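Local coordinates for bluetongue virus COAT protein VP7 (Bluetongue virus, PDB 1BVP) that forms trimeric capsomers that assemble on an inner scaffold of VP3 to build the inner capsid of the virus, at the interface of chains A and B. Numbering follows the deposited sequence. Chains: chain A/B, Bluetongue virus COAT protein VP7.

The interface of chains A and B. Residues chain A 2-3, 7, 101, 106, 109; chain B 17, 19-20, 23.
B:Gln19 reaches across from chain B and lies alongside A:Thr3, the two side chains running antiparallel. Taken from its base, the glutamine first meets chain A at CB, which lies 3.8 Å from the methyl CG2 of A:Thr3. The chain then turns about the CB-CG bond (chi2 102°) and carries the amide towards helix 103-116 of chain A. At the tip, the amide nitrogen NE2 stands 3.7 Å from the backbone O of A:Ala106, too long for a hydrogen bond, while CB of A:Asp2, on helix 2-15, and CB of A:Ile109, on helix 103-116, lie farther from NE2. The amide oxygen OE1 is 4.1 Å from the same A:Ala106 O, a non-bonding approach of two oxygens. No bond across the interface is seen at the tip, and the side chain is poorly ordered, so its exact course should be read with caution.

Beside it, the phenyl ring of A:Phe101 meets B:Thr17 by its rim: the threonine carbonyl O lies in the ring plane, 3.3 Å from CZ, an edge-on approach that could be mildly favourable electrostatically. CE1 of the same ring is 4.0 Å from the methyl CG2 of B:Thr17. The methyl CB of A:Ala106 packs on the same threonine, 3.8 Å from its hydroxyl OG1.

With CG1 of B:Ile23 set between the backbone N and the carbonyl carbon (chi1 47°), the CG2 methyl falls anti to that carbon and points towards A:Thr3 CG2 at 4.1 Å; it also faces the guanidinium end of A:Arg7. The poorly ordered carboxylate of B:Glu20 comes no nearer to that guanidinium than 5.1 Å, from OE1 to A:Arg7 NH2, so any attraction would be long-range.

Within this patch no polar atom of one chain is close enough to bond to the other; it hides 265 Å² in all, and its contacts appear to be mainly van der Waals packing. It forms part of the subunit interface of the homotrimer, where chain A supplies helix 2-15, helix 103-116 and the loop residue A:Phe101, and chain B the loop segment holding residues 17 to 23, which precedes helix 27-44.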
ATOM      1  N   ASP A   2     -17.994  -6.913  20.332  1.00 33.77           N
ATOM      2  CA  ASP A   2     -17.427  -7.141  19.034  1.00 28.21           C
ATOM      3  C   ASP A   2     -18.591  -7.587  18.141  1.00 24.39           C
ATOM      4  O   ASP A   2     -18.699  -7.183  16.978  1.00 20.27           O
ATOM      5  CB  ASP A   2     -16.329  -8.183  19.119  1.00 36.32           C
ATOM      6  CG  ASP A   2     -14.918  -7.557  19.271  1.00 40.85           C
ATOM      7  OD1 ASP A   2     -14.765  -6.304  19.262  1.00 38.13           O
ATOM      8  OD2 ASP A   2     -13.950  -8.344  19.382  1.00 43.13           O
ATOM      9  N   THR A   3     -19.511  -8.352  18.729  1.00 24.79           N
ATOM     10  CA  THR A   3     -20.719  -8.838  18.042  1.00 21.59           C
ATOM     11  C   THR A   3     -21.605  -7.666  17.654  1.00 15.56           C
ATOM     12  O   THR A   3     -22.204  -7.654  16.574  1.00 16.79           O
ATOM     13  CB  THR A   3     -21.504  -9.776  18.937  1.00 26.05           C
ATOM     14  OG1 THR A   3     -21.313  -9.358  20.291  1.00 39.76           O
ATOM     15  CG2 THR A   3     -20.990 -11.201  18.795  1.00 26.56           C
ATOM     16  N   ARG A   7     -22.679  -6.915  13.851  1.00  7.60           N
ATOM     17  CA  ARG A   7     -24.071  -6.739  13.424  1.00  8.15           C
ATOM     18  C   ARG A   7     -24.318  -5.450  12.670  1.00  7.84           C
ATOM     19  O   ARG A   7     -24.950  -5.470  11.590  1.00  9.68           O
ATOM     20  CB  ARG A   7     -25.039  -6.854  14.584  1.00  7.73           C
ATOM     21  CG  ARG A   7     -25.087  -8.266  15.089  1.00  9.27           C
ATOM     22  CD  ARG A   7     -25.997  -8.392  16.274  1.00  7.57           C
ATOM     23  NE  ARG A   7     -25.923  -9.748  16.809  1.00 11.46           N
ATOM     24  CZ  ARG A   7     -25.560 -10.032  18.054  1.00 16.88           C
ATOM     25  NH1 ARG A   7     -25.252  -9.055  18.885  1.00 18.25           N
ATOM     26  NH2 ARG A   7     -25.465 -11.290  18.459  1.00 18.85           N
ATOM     27  N   PHE A 101     -24.874 -12.086  12.042  1.00 16.66           N
ATOM     28  CA  PHE A 101     -23.826 -11.302  11.392  1.00 11.83           C
ATOM     29  C   PHE A 101     -23.127 -12.243  10.404  1.00 12.37           C
ATOM     30  O   PHE A 101     -23.174 -13.474  10.559  1.00 18.04           O
ATOM     31  CB  PHE A 101     -22.848 -10.696  12.403  1.00 10.32           C
ATOM     32  CG  PHE A 101     -22.285 -11.680  13.395  1.00  9.55           C
ATOM     33  CD1 PHE A 101     -21.223 -12.511  13.048  1.00 11.13           C
ATOM     34  CD2 PHE A 101     -22.802 -11.757  14.680  1.00  9.55           C
ATOM     35  CE1 PHE A 101     -20.684 -13.421  13.985  1.00 14.05           C
ATOM     36  CE2 PHE A 101     -22.279 -12.648  15.623  1.00 13.40           C
ATOM     37  CZ  PHE A 101     -21.214 -13.486  15.274  1.00 14.57           C
ATOM     38  N   ALA A 106     -17.681 -10.723  10.751  1.00  7.00           N
ATOM     39  CA  ALA A 106     -17.114 -11.324  11.947  1.00  7.24           C
ATOM     40  C   ALA A 106     -15.612 -11.306  11.847  1.00 10.33           C
ATOM     41  O   ALA A 106     -14.919 -10.931  12.773  1.00 16.78           O
ATOM     42  CB  ALA A 106     -17.602 -12.773  12.073  1.00  3.16           C
ATOM     43  N   ILE A 109     -14.045  -7.794  12.176  1.00 12.79           N
ATOM     44  CA  ILE A 109     -13.966  -7.317  13.556  1.00  9.49           C
ATOM     45  C   ILE A 109     -12.886  -8.077  14.329  1.00 10.19           C
ATOM     46  O   ILE A 109     -12.206  -7.513  15.185  1.00 21.29           O
ATOM     47  CB  ILE A 109     -15.309  -7.467  14.307  1.00 10.31           C
ATOM     48  CG1 ILE A 109     -16.398  -6.685  13.573  1.00 16.43           C
ATOM     49  CG2 ILE A 109     -15.201  -6.877  15.689  1.00  8.70           C
ATOM     50  CD1 ILE A 109     -16.094  -5.201  13.374  1.00 14.65           C
TER
ATOM     51  N   THR B  17     -16.252 -16.931  13.493  1.00 16.96           N
ATOM     52  CA  THR B  17     -17.597 -16.406  13.638  1.00 17.78           C
ATOM     53  C   THR B  17     -18.135 -16.658  15.053  1.00 16.61           C
ATOM     54  O   THR B  17     -18.947 -15.897  15.562  1.00 15.95           O
ATOM     55  CB  THR B  17     -18.470 -17.112  12.615  1.00 21.02           C
ATOM     56  OG1 THR B  17     -18.411 -16.406  11.371  1.00 23.73           O
ATOM     57  CG2 THR B  17     -19.849 -17.240  13.068  1.00 32.81           C
ATOM     58  N   GLN B  19     -17.995 -15.915  17.996  1.00 25.18           N
ATOM     59  CA  GLN B  19     -17.600 -14.896  18.952  1.00 36.86           C
ATOM     60  C   GLN B  19     -18.190 -15.150  20.327  1.00 43.10           C
ATOM     61  O   GLN B  19     -17.518 -15.054  21.336  1.00 48.00           O
ATOM     62  CB  GLN B  19     -17.954 -13.477  18.423  1.00 40.48           C
ATOM     63  CG  GLN B  19     -16.745 -12.512  18.139  1.00 43.03           C
ATOM     64  CD  GLN B  19     -16.357 -12.373  16.633  1.00 50.30           C
ATOM     65  OE1 GLN B  19     -15.867 -13.302  15.991  1.00 49.62           O
ATOM     66  NE2 GLN B  19     -16.534 -11.185  16.099  1.00 56.52           N
ATOM     67  N   GLU B  20     -19.418 -15.608  20.383  1.00 60.77           N
ATOM     68  CA  GLU B  20     -20.006 -15.800  21.689  1.00 74.29           C
ATOM     69  C   GLU B  20     -20.843 -17.084  21.774  1.00 81.80           C
ATOM     70  O   GLU B  20     -20.960 -17.847  20.796  1.00 79.52           O
ATOM     71  CB  GLU B  20     -20.752 -14.508  22.042  1.00 75.63           C
ATOM     72  CG  GLU B  20     -21.688 -14.513  23.182  1.00 82.22           C
ATOM     73  CD  GLU B  20     -22.861 -13.624  22.855  1.00 91.58           C
ATOM     74  OE1 GLU B  20     -22.592 -12.436  22.531  1.00 91.13           O
ATOM     75  OE2 GLU B  20     -24.026 -14.124  22.849  1.00 94.38           O
ATOM     76  N   ILE B  23     -25.223 -16.448  20.410  1.00 66.08           N
ATOM     77  CA  ILE B  23     -25.503 -15.821  19.122  1.00 49.19           C
ATOM     78  C   ILE B  23     -26.094 -16.775  18.089  1.00 44.75           C
ATOM     79  O   ILE B  23     -25.966 -17.981  18.217  1.00 49.62           O
ATOM     80  CB  ILE B  23     -24.225 -15.135  18.565  1.00 46.31           C
ATOM     81  CG1 ILE B  23     -22.963 -16.030  18.651  1.00 38.01           C
ATOM     82  CG2 ILE B  23     -23.959 -13.907  19.412  1.00 54.92           C
ATOM     83  CD1 ILE B  23     -22.750 -17.099  17.567  1.00 30.48           C
TER